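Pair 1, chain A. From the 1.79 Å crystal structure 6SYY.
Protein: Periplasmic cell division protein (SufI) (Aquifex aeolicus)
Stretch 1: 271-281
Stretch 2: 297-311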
# COMPACT_ATOMS: atom_id res chain seq x y z
N ARG A 271 -16.78 7.12 19.53
CA ARG A 271 -15.96 6.38 18.57
C ARG A 271 -16.11 4.89 18.85
O ARG A 271 -15.93 4.45 19.99
CB ARG A 271 -14.49 6.78 18.68
CG ARG A 271 -14.15 8.22 18.36
CD ARG A 271 -12.65 8.40 18.38
NE ARG A 271 -12.22 9.70 17.87
CZ ARG A 271 -10.97 9.98 17.50
NH1 ARG A 271 -10.04 9.04 17.57
NH2 ARG A 271 -10.65 11.19 17.05
N MET A 272 -16.43 4.12 17.82
CA MET A 272 -16.54 2.68 17.98
C MET A 272 -15.16 2.04 18.05
O MET A 272 -14.21 2.50 17.42
CB MET A 272 -17.35 2.07 16.83
CG MET A 272 -17.58 0.58 16.96
SD MET A 272 -18.65 -0.05 15.66
CE MET A 272 -20.09 0.94 15.97
N ARG A 273 -15.06 0.97 18.83
CA ARG A 273 -13.83 0.20 18.88
C ARG A 273 -13.69 -0.70 17.65
O ARG A 273 -14.68 -1.10 17.03
CB ARG A 273 -13.76 -0.64 20.15
CG ARG A 273 -14.92 -1.63 20.35
CD ARG A 273 -14.42 -2.80 21.18
NE ARG A 273 -15.45 -3.57 21.89
CZ ARG A 273 -16.37 -4.33 21.30
NH1 ARG A 273 -16.43 -4.41 19.98
NH2 ARG A 273 -17.24 -5.01 22.03
N PHE A 274 -12.45 -1.00 17.31
CA PHE A 274 -12.12 -2.00 16.29
C PHE A 274 -10.69 -2.46 16.55
O PHE A 274 -10.01 -1.95 17.44
CB PHE A 274 -12.32 -1.45 14.87
CG PHE A 274 -11.52 -0.22 14.57
CD1 PHE A 274 -10.37 -0.30 13.80
CD2 PHE A 274 -11.93 1.03 15.03
CE1 PHE A 274 -9.63 0.83 13.51
CE2 PHE A 274 -11.19 2.16 14.74
CZ PHE A 274 -10.04 2.06 13.97
N TRP A 275 -10.25 -3.44 15.76
CA TRP A 275 -8.98 -4.11 16.02
C TRP A 275 -8.10 -4.11 14.79
O TRP A 275 -8.53 -4.53 13.71
CB TRP A 275 -9.20 -5.55 16.48
CG TRP A 275 -9.91 -5.66 17.78
CD1 TRP A 275 -9.34 -5.85 19.00
CD2 TRP A 275 -11.32 -5.58 18.00
NE1 TRP A 275 -10.31 -5.90 19.97
CE2 TRP A 275 -11.54 -5.74 19.38
CE3 TRP A 275 -12.42 -5.39 17.16
CZ2 TRP A 275 -12.81 -5.72 19.94
CZ3 TRP A 275 -13.68 -5.37 17.72
CH2 TRP A 275 -13.86 -5.54 19.10
N VAL A 276 -6.86 -3.65 14.95
CA VAL A 276 -5.83 -3.88 13.94
C VAL A 276 -5.41 -5.34 14.03
O VAL A 276 -5.00 -5.81 15.10
CB VAL A 276 -4.64 -2.94 14.13
CG1 VAL A 276 -3.55 -3.25 13.11
CG2 VAL A 276 -5.07 -1.50 14.04
N ILE A 277 -5.51 -6.06 12.92
CA ILE A 277 -5.04 -7.44 12.89
C ILE A 277 -3.88 -7.66 11.94
O ILE A 277 -3.18 -8.68 12.07
CB ILE A 277 -6.19 -8.42 12.57
CG1 ILE A 277 -6.78 -8.12 11.18
CG2 ILE A 277 -7.25 -8.37 13.67
CD1 ILE A 277 -7.56 -9.28 10.59
N GLY A 278 -3.63 -6.76 11.00
CA GLY A 278 -2.55 -6.97 10.05
C GLY A 278 -2.05 -5.66 9.49
O GLY A 278 -2.74 -4.64 9.50
N VAL A 279 -0.81 -5.71 9.00
CA VAL A 279 -0.19 -4.57 8.32
C VAL A 279 0.36 -5.06 6.98
O VAL A 279 -0.01 -6.14 6.52
CB VAL A 279 0.91 -3.93 9.19
CG1 VAL A 279 0.29 -3.24 10.40
CG2 VAL A 279 1.89 -4.99 9.65
N GLU A 280 1.24 -4.27 6.36
CA GLU A 280 1.69 -4.58 5.01
C GLU A 280 2.29 -5.98 4.92
O GLU A 280 2.06 -6.69 3.93
CB GLU A 280 2.70 -3.54 4.54
CG GLU A 280 2.22 -2.11 4.61
CD GLU A 280 2.51 -1.49 5.95
OE1 GLU A 280 3.70 -1.33 6.29
OE2 GLU A 280 1.55 -1.17 6.68
N GLY A 281 3.05 -6.38 5.93
CA GLY A 281 3.71 -7.67 5.90
C GLY A 281 2.93 -8.78 6.56
O GLY A 281 3.52 -9.79 6.97
N PRO A 297 0.07 6.72 2.35
CA PRO A 297 0.19 6.06 1.05
C PRO A 297 1.22 4.93 1.09
O PRO A 297 2.33 5.09 1.60
CB PRO A 297 0.65 7.19 0.13
CG PRO A 297 0.08 8.41 0.74
CD PRO A 297 0.07 8.19 2.23
N GLY A 298 0.84 3.77 0.55
CA GLY A 298 1.67 2.60 0.59
C GLY A 298 1.45 1.70 1.79
O GLY A 298 1.83 0.52 1.74
N GLU A 299 0.86 2.21 2.86
CA GLU A 299 0.50 1.37 3.99
C GLU A 299 -0.77 0.59 3.70
O GLU A 299 -1.62 1.01 2.90
CB GLU A 299 0.32 2.20 5.26
CG GLU A 299 1.61 2.71 5.88
CD GLU A 299 1.40 3.31 7.26
OE1 GLU A 299 0.53 4.20 7.40
OE2 GLU A 299 2.09 2.89 8.21
N ARG A 300 -0.89 -0.57 4.34
CA ARG A 300 -2.12 -1.35 4.33
C ARG A 300 -2.40 -1.81 5.75
O ARG A 300 -1.52 -2.39 6.40
CB ARG A 300 -2.02 -2.56 3.38
CG ARG A 300 -2.00 -2.21 1.89
CD ARG A 300 -0.59 -2.16 1.36
NE ARG A 300 0.08 -3.45 1.50
CZ ARG A 300 1.38 -3.64 1.36
NH1 ARG A 300 2.18 -2.60 1.10
NH2 ARG A 300 1.90 -4.85 1.50
N ILE A 301 -3.60 -1.54 6.24
CA ILE A 301 -4.02 -1.91 7.59
C ILE A 301 -5.23 -2.82 7.47
O ILE A 301 -6.25 -2.43 6.89
CB ILE A 301 -4.34 -0.67 8.45
CG1 ILE A 301 -3.23 0.37 8.33
CG2 ILE A 301 -4.54 -1.07 9.91
CD1 ILE A 301 -1.88 -0.09 8.86
N ASP A 302 -5.11 -4.04 7.99
CA ASP A 302 -6.25 -4.95 8.11
C ASP A 302 -6.90 -4.76 9.48
O ASP A 302 -6.22 -4.86 10.51
CB ASP A 302 -5.80 -6.41 7.94
CG ASP A 302 -5.44 -6.75 6.51
OD1 ASP A 302 -4.65 -6.01 5.90
OD2 ASP A 302 -5.94 -7.78 6.01
N ILE A 303 -8.20 -4.49 9.48
CA ILE A 303 -8.93 -4.29 10.73
C ILE A 303 -10.12 -5.23 10.79
O ILE A 303 -10.66 -5.66 9.77
CB ILE A 303 -9.40 -2.83 10.91
CG1 ILE A 303 -10.42 -2.46 9.83
CG2 ILE A 303 -8.21 -1.88 10.95
CD1 ILE A 303 -11.15 -1.15 10.09
N LEU A 304 -10.52 -5.56 12.02
CA LEU A 304 -11.77 -6.24 12.32
C LEU A 304 -12.71 -5.25 12.99
O LEU A 304 -12.32 -4.56 13.93
CB LEU A 304 -11.56 -7.45 13.23
CG LEU A 304 -10.83 -8.70 12.71
CD1 LEU A 304 -10.73 -9.74 13.81
CD2 LEU A 304 -11.51 -9.28 11.48
N VAL A 305 -13.94 -5.17 12.49
CA VAL A 305 -14.97 -4.31 13.06
C VAL A 305 -16.15 -5.18 13.43
O VAL A 305 -16.69 -5.90 12.57
CB VAL A 305 -15.39 -3.20 12.08
CG1 VAL A 305 -16.40 -2.27 12.74
CG2 VAL A 305 -14.18 -2.41 11.62
N ASP A 306 -16.56 -5.13 14.69
CA ASP A 306 -17.66 -5.95 15.19
C ASP A 306 -18.91 -5.09 15.18
O ASP A 306 -19.19 -4.36 16.14
CB ASP A 306 -17.35 -6.51 16.57
CG ASP A 306 -18.29 -7.64 16.96
OD1 ASP A 306 -19.38 -7.74 16.36
OD2 ASP A 306 -17.95 -8.42 17.88
N PHE A 307 -19.68 -5.17 14.10
CA PHE A 307 -20.89 -4.38 14.02
C PHE A 307 -21.99 -4.89 14.95
O PHE A 307 -23.06 -4.26 15.02
CB PHE A 307 -21.39 -4.32 12.58
CG PHE A 307 -20.57 -3.42 11.70
CD1 PHE A 307 -20.65 -2.05 11.82
CD2 PHE A 307 -19.70 -3.96 10.75
CE1 PHE A 307 -19.89 -1.21 11.01
CE2 PHE A 307 -18.93 -3.13 9.94
CZ PHE A 307 -19.02 -1.76 10.07
N ARG A 308 -21.77 -5.99 15.68
CA ARG A 308 -22.68 -6.34 16.76
C ARG A 308 -22.66 -5.31 17.88
O ARG A 308 -23.59 -5.28 18.69
CB ARG A 308 -22.34 -7.72 17.32
CG ARG A 308 -22.54 -8.85 16.32
CD ARG A 308 -22.06 -10.18 16.86
NE ARG A 308 -20.62 -10.20 17.08
CZ ARG A 308 -19.94 -11.27 17.50
NH1 ARG A 308 -20.57 -12.40 17.75
NH2 ARG A 308 -18.62 -11.19 17.68
N ASP A 309 -21.61 -4.48 17.95
CA ASP A 309 -21.62 -3.34 18.87
C ASP A 309 -22.78 -2.40 18.57
O ASP A 309 -23.26 -1.71 19.47
CB ASP A 309 -20.31 -2.55 18.77
CG ASP A 309 -19.12 -3.32 19.27
OD1 ASP A 309 -19.31 -4.46 19.75
OD2 ASP A 309 -18.00 -2.79 19.20
N ALA A 310 -23.20 -2.34 17.32
CA ALA A 310 -24.23 -1.41 16.86
C ALA A 310 -25.60 -2.07 16.88
O ALA A 310 -25.73 -3.30 16.92
CB ALA A 310 -23.90 -0.92 15.45
N SER A 311 -26.63 -1.24 16.85
CA SER A 311 -28.00 -1.70 16.75
C SER A 311 -28.46 -1.62 15.31
O SER A 311 -27.94 -0.84 14.51
CB SER A 311 -28.92 -0.85 17.64
OG SER A 311 -28.43 -0.80 18.96
O HOH W 1 -16.25 -2.89 16.63
O HOH W 2 -2.34 -7.58 5.55

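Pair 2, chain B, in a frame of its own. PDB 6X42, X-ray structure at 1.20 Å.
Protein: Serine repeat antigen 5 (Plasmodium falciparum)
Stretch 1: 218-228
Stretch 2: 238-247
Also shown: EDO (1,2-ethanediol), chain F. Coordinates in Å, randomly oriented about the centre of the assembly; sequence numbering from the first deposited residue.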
# COMPACT_ATOMS: atom_id res chain seq x y z
N ASP B 218 -4.48 -11.60 4.32
CA ASP B 218 -3.12 -12.09 4.51
C ASP B 218 -2.11 -11.47 3.56
O ASP B 218 -0.95 -11.88 3.60
CB ASP B 218 -3.07 -13.63 4.41
CG ASP B 218 -3.46 -14.14 3.03
OD1 ASP B 218 -3.62 -13.31 2.10
OD2 ASP B 218 -3.60 -15.37 2.87
N HIS B 219 -2.48 -10.45 2.78
CA HIS B 219 -1.60 -9.93 1.74
C HIS B 219 -1.89 -8.44 1.60
O HIS B 219 -3.05 -8.04 1.47
CB HIS B 219 -1.88 -10.70 0.43
CG HIS B 219 -1.04 -10.24 -0.71
ND1 HIS B 219 0.31 -10.47 -0.80
CD2 HIS B 219 -1.39 -9.60 -1.85
CE1 HIS B 219 0.77 -9.93 -1.91
NE2 HIS B 219 -0.24 -9.39 -2.57
N ALA B 220 -0.83 -7.65 1.66
CA ALA B 220 -0.94 -6.21 1.58
C ALA B 220 -0.71 -5.72 0.15
O ALA B 220 0.21 -6.17 -0.52
CB ALA B 220 0.06 -5.53 2.50
N VAL B 221 -1.59 -4.81 -0.30
CA VAL B 221 -1.56 -4.17 -1.59
C VAL B 221 -1.76 -2.67 -1.36
O VAL B 221 -1.79 -2.22 -0.22
CB VAL B 221 -2.62 -4.75 -2.55
CG1 VAL B 221 -2.30 -6.21 -2.86
CG2 VAL B 221 -4.02 -4.61 -1.95
N ASN B 222 -1.87 -1.87 -2.43
CA ASN B 222 -2.17 -0.45 -2.26
C ASN B 222 -3.35 -0.09 -3.14
O ASN B 222 -3.40 -0.46 -4.31
CB ASN B 222 -0.98 0.43 -2.64
CG ASN B 222 0.23 0.17 -1.78
OD1 ASN B 222 1.11 -0.62 -2.14
ND2 ASN B 222 0.26 0.80 -0.60
N ILE B 223 -4.28 0.69 -2.59
CA ILE B 223 -5.28 1.36 -3.42
C ILE B 223 -4.67 2.68 -3.87
O ILE B 223 -4.17 3.45 -3.04
CB ILE B 223 -6.60 1.56 -2.68
CG1 ILE B 223 -7.24 0.21 -2.35
CG2 ILE B 223 -7.55 2.42 -3.52
CD1 ILE B 223 -8.43 0.31 -1.40
N VAL B 224 -4.65 2.90 -5.18
CA VAL B 224 -3.95 4.02 -5.79
C VAL B 224 -4.83 4.91 -6.63
O VAL B 224 -4.35 5.94 -7.13
CB VAL B 224 -2.72 3.55 -6.60
CG1 VAL B 224 -1.81 2.70 -5.72
CG2 VAL B 224 -3.12 2.79 -7.87
N GLY B 225 -6.09 4.55 -6.82
CA GLY B 225 -6.99 5.33 -7.65
C GLY B 225 -8.34 4.66 -7.66
O GLY B 225 -8.59 3.70 -6.92
N TYR B 226 -9.23 5.19 -8.50
CA TYR B 226 -10.62 4.78 -8.50
C TYR B 226 -11.34 5.46 -9.66
O TYR B 226 -10.86 6.45 -10.23
CB TYR B 226 -11.33 5.13 -7.18
CG TYR B 226 -11.07 6.54 -6.72
CD1 TYR B 226 -10.08 6.80 -5.78
CD2 TYR B 226 -11.82 7.62 -7.21
CE1 TYR B 226 -9.83 8.09 -5.35
CE2 TYR B 226 -11.58 8.89 -6.77
CZ TYR B 226 -10.57 9.12 -5.85
OH TYR B 226 -10.28 10.38 -5.40
N GLY B 227 -12.51 4.94 -9.99
CA GLY B 227 -13.31 5.55 -11.03
C GLY B 227 -14.66 4.88 -11.11
O GLY B 227 -14.97 3.95 -10.37
N ASN B 228 -15.49 5.39 -12.01
CA ASN B 228 -16.81 4.86 -12.23
C ASN B 228 -16.82 4.07 -13.54
O ASN B 228 -16.05 4.35 -14.47
CB ASN B 228 -17.84 5.98 -12.28
CG ASN B 228 -17.93 6.74 -10.97
OD1 ASN B 228 -17.77 6.16 -9.89
ND2 ASN B 228 -18.16 8.03 -11.07
N SER B 238 -18.58 1.43 -9.31
CA SER B 238 -17.29 2.09 -9.15
C SER B 238 -16.23 1.03 -8.86
O SER B 238 -16.54 -0.06 -8.38
CB SER B 238 -17.31 3.10 -7.99
OG SER B 238 -18.33 4.07 -8.17
N TYR B 239 -14.98 1.38 -9.14
CA TYR B 239 -13.87 0.47 -8.92
C TYR B 239 -12.73 1.16 -8.18
O TYR B 239 -12.54 2.38 -8.29
CB TYR B 239 -13.33 -0.09 -10.26
CG TYR B 239 -12.83 0.95 -11.23
CD1 TYR B 239 -11.53 1.43 -11.17
CD2 TYR B 239 -13.66 1.49 -12.21
CE1 TYR B 239 -11.08 2.39 -12.05
CE2 TYR B 239 -13.21 2.45 -13.09
CZ TYR B 239 -11.92 2.91 -13.00
OH TYR B 239 -11.44 3.89 -13.85
N TRP B 240 -11.95 0.36 -7.44
CA TRP B 240 -10.62 0.73 -6.98
C TRP B 240 -9.59 0.30 -8.02
O TRP B 240 -9.74 -0.76 -8.63
CB TRP B 240 -10.26 -0.01 -5.68
CG TRP B 240 -11.14 0.28 -4.50
CD1 TRP B 240 -11.84 -0.62 -3.78
CD2 TRP B 240 -11.41 1.57 -3.91
NE1 TRP B 240 -12.52 -0.00 -2.76
CE2 TRP B 240 -12.27 1.35 -2.82
CE3 TRP B 240 -10.99 2.88 -4.18
CZ2 TRP B 240 -12.75 2.38 -2.04
CZ3 TRP B 240 -11.47 3.90 -3.40
CH2 TRP B 240 -12.34 3.64 -2.34
N ILE B 241 -8.53 1.09 -8.17
CA ILE B 241 -7.31 0.68 -8.85
C ILE B 241 -6.34 0.25 -7.76
O ILE B 241 -6.05 1.01 -6.82
CB ILE B 241 -6.71 1.82 -9.70
CG1 ILE B 241 -7.74 2.38 -10.69
CG2 ILE B 241 -5.47 1.31 -10.41
CD1 ILE B 241 -7.23 3.56 -11.48
N VAL B 242 -5.85 -0.98 -7.88
CA VAL B 242 -5.04 -1.63 -6.86
C VAL B 242 -3.69 -2.01 -7.46
O VAL B 242 -3.61 -2.64 -8.52
CB VAL B 242 -5.75 -2.88 -6.28
CG1 VAL B 242 -4.91 -3.53 -5.18
CG2 VAL B 242 -7.12 -2.51 -5.75
N ARG B 243 -2.63 -1.65 -6.74
CA ARG B 243 -1.25 -2.03 -7.05
C ARG B 243 -0.88 -3.28 -6.26
O ARG B 243 -1.07 -3.34 -5.04
CB ARG B 243 -0.31 -0.89 -6.65
CG ARG B 243 1.18 -1.15 -6.89
CD ARG B 243 1.96 0.03 -6.46
NE ARG B 243 3.40 -0.16 -6.38
CZ ARG B 243 4.30 0.25 -7.27
NH1 ARG B 243 3.95 0.74 -8.44
NH2 ARG B 243 5.57 0.18 -6.97
N ASN B 244 -0.31 -4.27 -6.95
CA ASN B 244 0.25 -5.47 -6.34
C ASN B 244 1.77 -5.45 -6.50
O ASN B 244 2.32 -4.62 -7.21
CB ASN B 244 -0.38 -6.71 -6.98
CG ASN B 244 -0.38 -7.94 -6.09
OD1 ASN B 244 0.19 -7.96 -5.00
ND2 ASN B 244 -1.03 -8.99 -6.58
N SER B 245 2.43 -6.40 -5.83
CA SER B 245 3.88 -6.53 -5.80
C SER B 245 4.32 -7.90 -6.33
O SER B 245 5.24 -8.53 -5.80
CB SER B 245 4.45 -6.26 -4.41
OG SER B 245 3.78 -7.00 -3.40
N TRP B 246 3.66 -8.34 -7.41
CA TRP B 246 3.96 -9.61 -8.06
C TRP B 246 4.56 -9.39 -9.44
O TRP B 246 4.53 -10.27 -10.31
CB TRP B 246 2.73 -10.51 -8.12
CG TRP B 246 2.24 -10.99 -6.77
CD1 TRP B 246 2.87 -10.88 -5.56
CD2 TRP B 246 1.01 -11.67 -6.51
NE1 TRP B 246 2.09 -11.42 -4.57
CE2 TRP B 246 0.95 -11.93 -5.13
CE3 TRP B 246 -0.06 -12.08 -7.32
CZ2 TRP B 246 -0.15 -12.56 -4.53
CZ3 TRP B 246 -1.13 -12.72 -6.73
CH2 TRP B 246 -1.17 -12.94 -5.35
N GLY B 247 5.15 -8.21 -9.64
CA GLY B 247 5.81 -7.88 -10.87
C GLY B 247 4.88 -7.32 -11.92
O GLY B 247 3.65 -7.36 -11.79
C1 EDO F . 0.31 -14.52 1.00
O1 EDO F . 0.35 -13.97 2.32
C2 EDO F . 0.50 -16.02 1.08
O2 EDO F . 1.73 -16.26 1.77
O HOH W 3 1.55 -5.45 -2.77
O HOH W 4 -13.37 5.25 -15.06

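What backbone arrangement do the two pairs share? Each is an antiparallel two-strand ladder interrupted by a beta bulge, and 14 central residues superpose with an RMSD of 0.5 Å. W275(A) with L304(A) in pair 1 matches N222(B) with R243(B) in pair 2; both are hydrogen-bonded pairs, with L304(A) N to W275(A) O and R243(B) N to N222(B) O each 2.8 Å. The next rung, V276(A) with I303(A), matches I223(B) with V242(B). The register then slips by one residue, so that G278(A) faces D302(A) just as G225(B) faces I241(B).

How does the bulge keep its hydrogen bonds, and why is a glycine suited to it? The extra residue is I277(A) in pair 1 and V224(B) in pair 2, and each gives its amide to the carbonyl across: I277(A) N to D302(A) O is 2.8 Å and V224(B) N to I241(B) O is 2.9 Å. In pair 1 that carbonyl also accepts from G278(A) N, at 3.2 Å from D302(A) O. The following glycine closes the rung, with D302(A) N to G278(A) O and I241(B) N to G225(B) O both 2.9 Å. A CB on either glycine would sit tightly against the facing side chain, near D302(A) CB or I241(B) CD1. Both facing residues touch the bulge residue, I277(A) CG1 to D302(A) CB and V224(B) CG2 to I241(B) CG2 each being 3.8 Å. They differ in chemistry: D302(A) OD1 holds a water that also bonds V279(A) O, though its bond to the carboxylate is weak.

How is the face carrying V276(A) or I223(B) filled? Pair 1 uses small aliphatic contacts, with V276(A) CG1 4.0 Å from I301(A) CG2 and V279(A) CG1 4.1 Å from I301(A) CD1. At the position of I301(A), pair 2 has W240(B), whose broad ring meets both neighbours: I223(B) CD1 lies over the face of its five-membered ring, and Y226(B) CB, at the position of V279(A), comes within 3.8 Å of W240(B) CE3. Two residues earlier, F274(A) CD1 reaches I303(A) CD1 at 3.9 Å; the shorter V221(B) at the matching position brings CG2 to 3.5 Å from V242(B) CG1.

What happens towards the ends of the match? M272(A) and H219(B) both point toward the other stretch, but M272(A) makes an apolar contact, SD to V305(A) CG1 at 4.3 Å, while H219(B) NE2 donates to N244(B) OD1 at 2.9 Å, at the position of V305(A). At the other end, E280(A) matches G227(B) and R300(A) matches Y239(B). R300(A) lays one guanidinium face against E280(A) CB, and its backbone N makes a weak 3.4 Å hydrogen bond to E280(A) OE2. Pair 2 instead places the Y239(B) ring over G227(B), whose CA lies 3.9 Å from the ring centroid; a CB there would clash with Y239(B) OH, so the glycine leaves room for the ring.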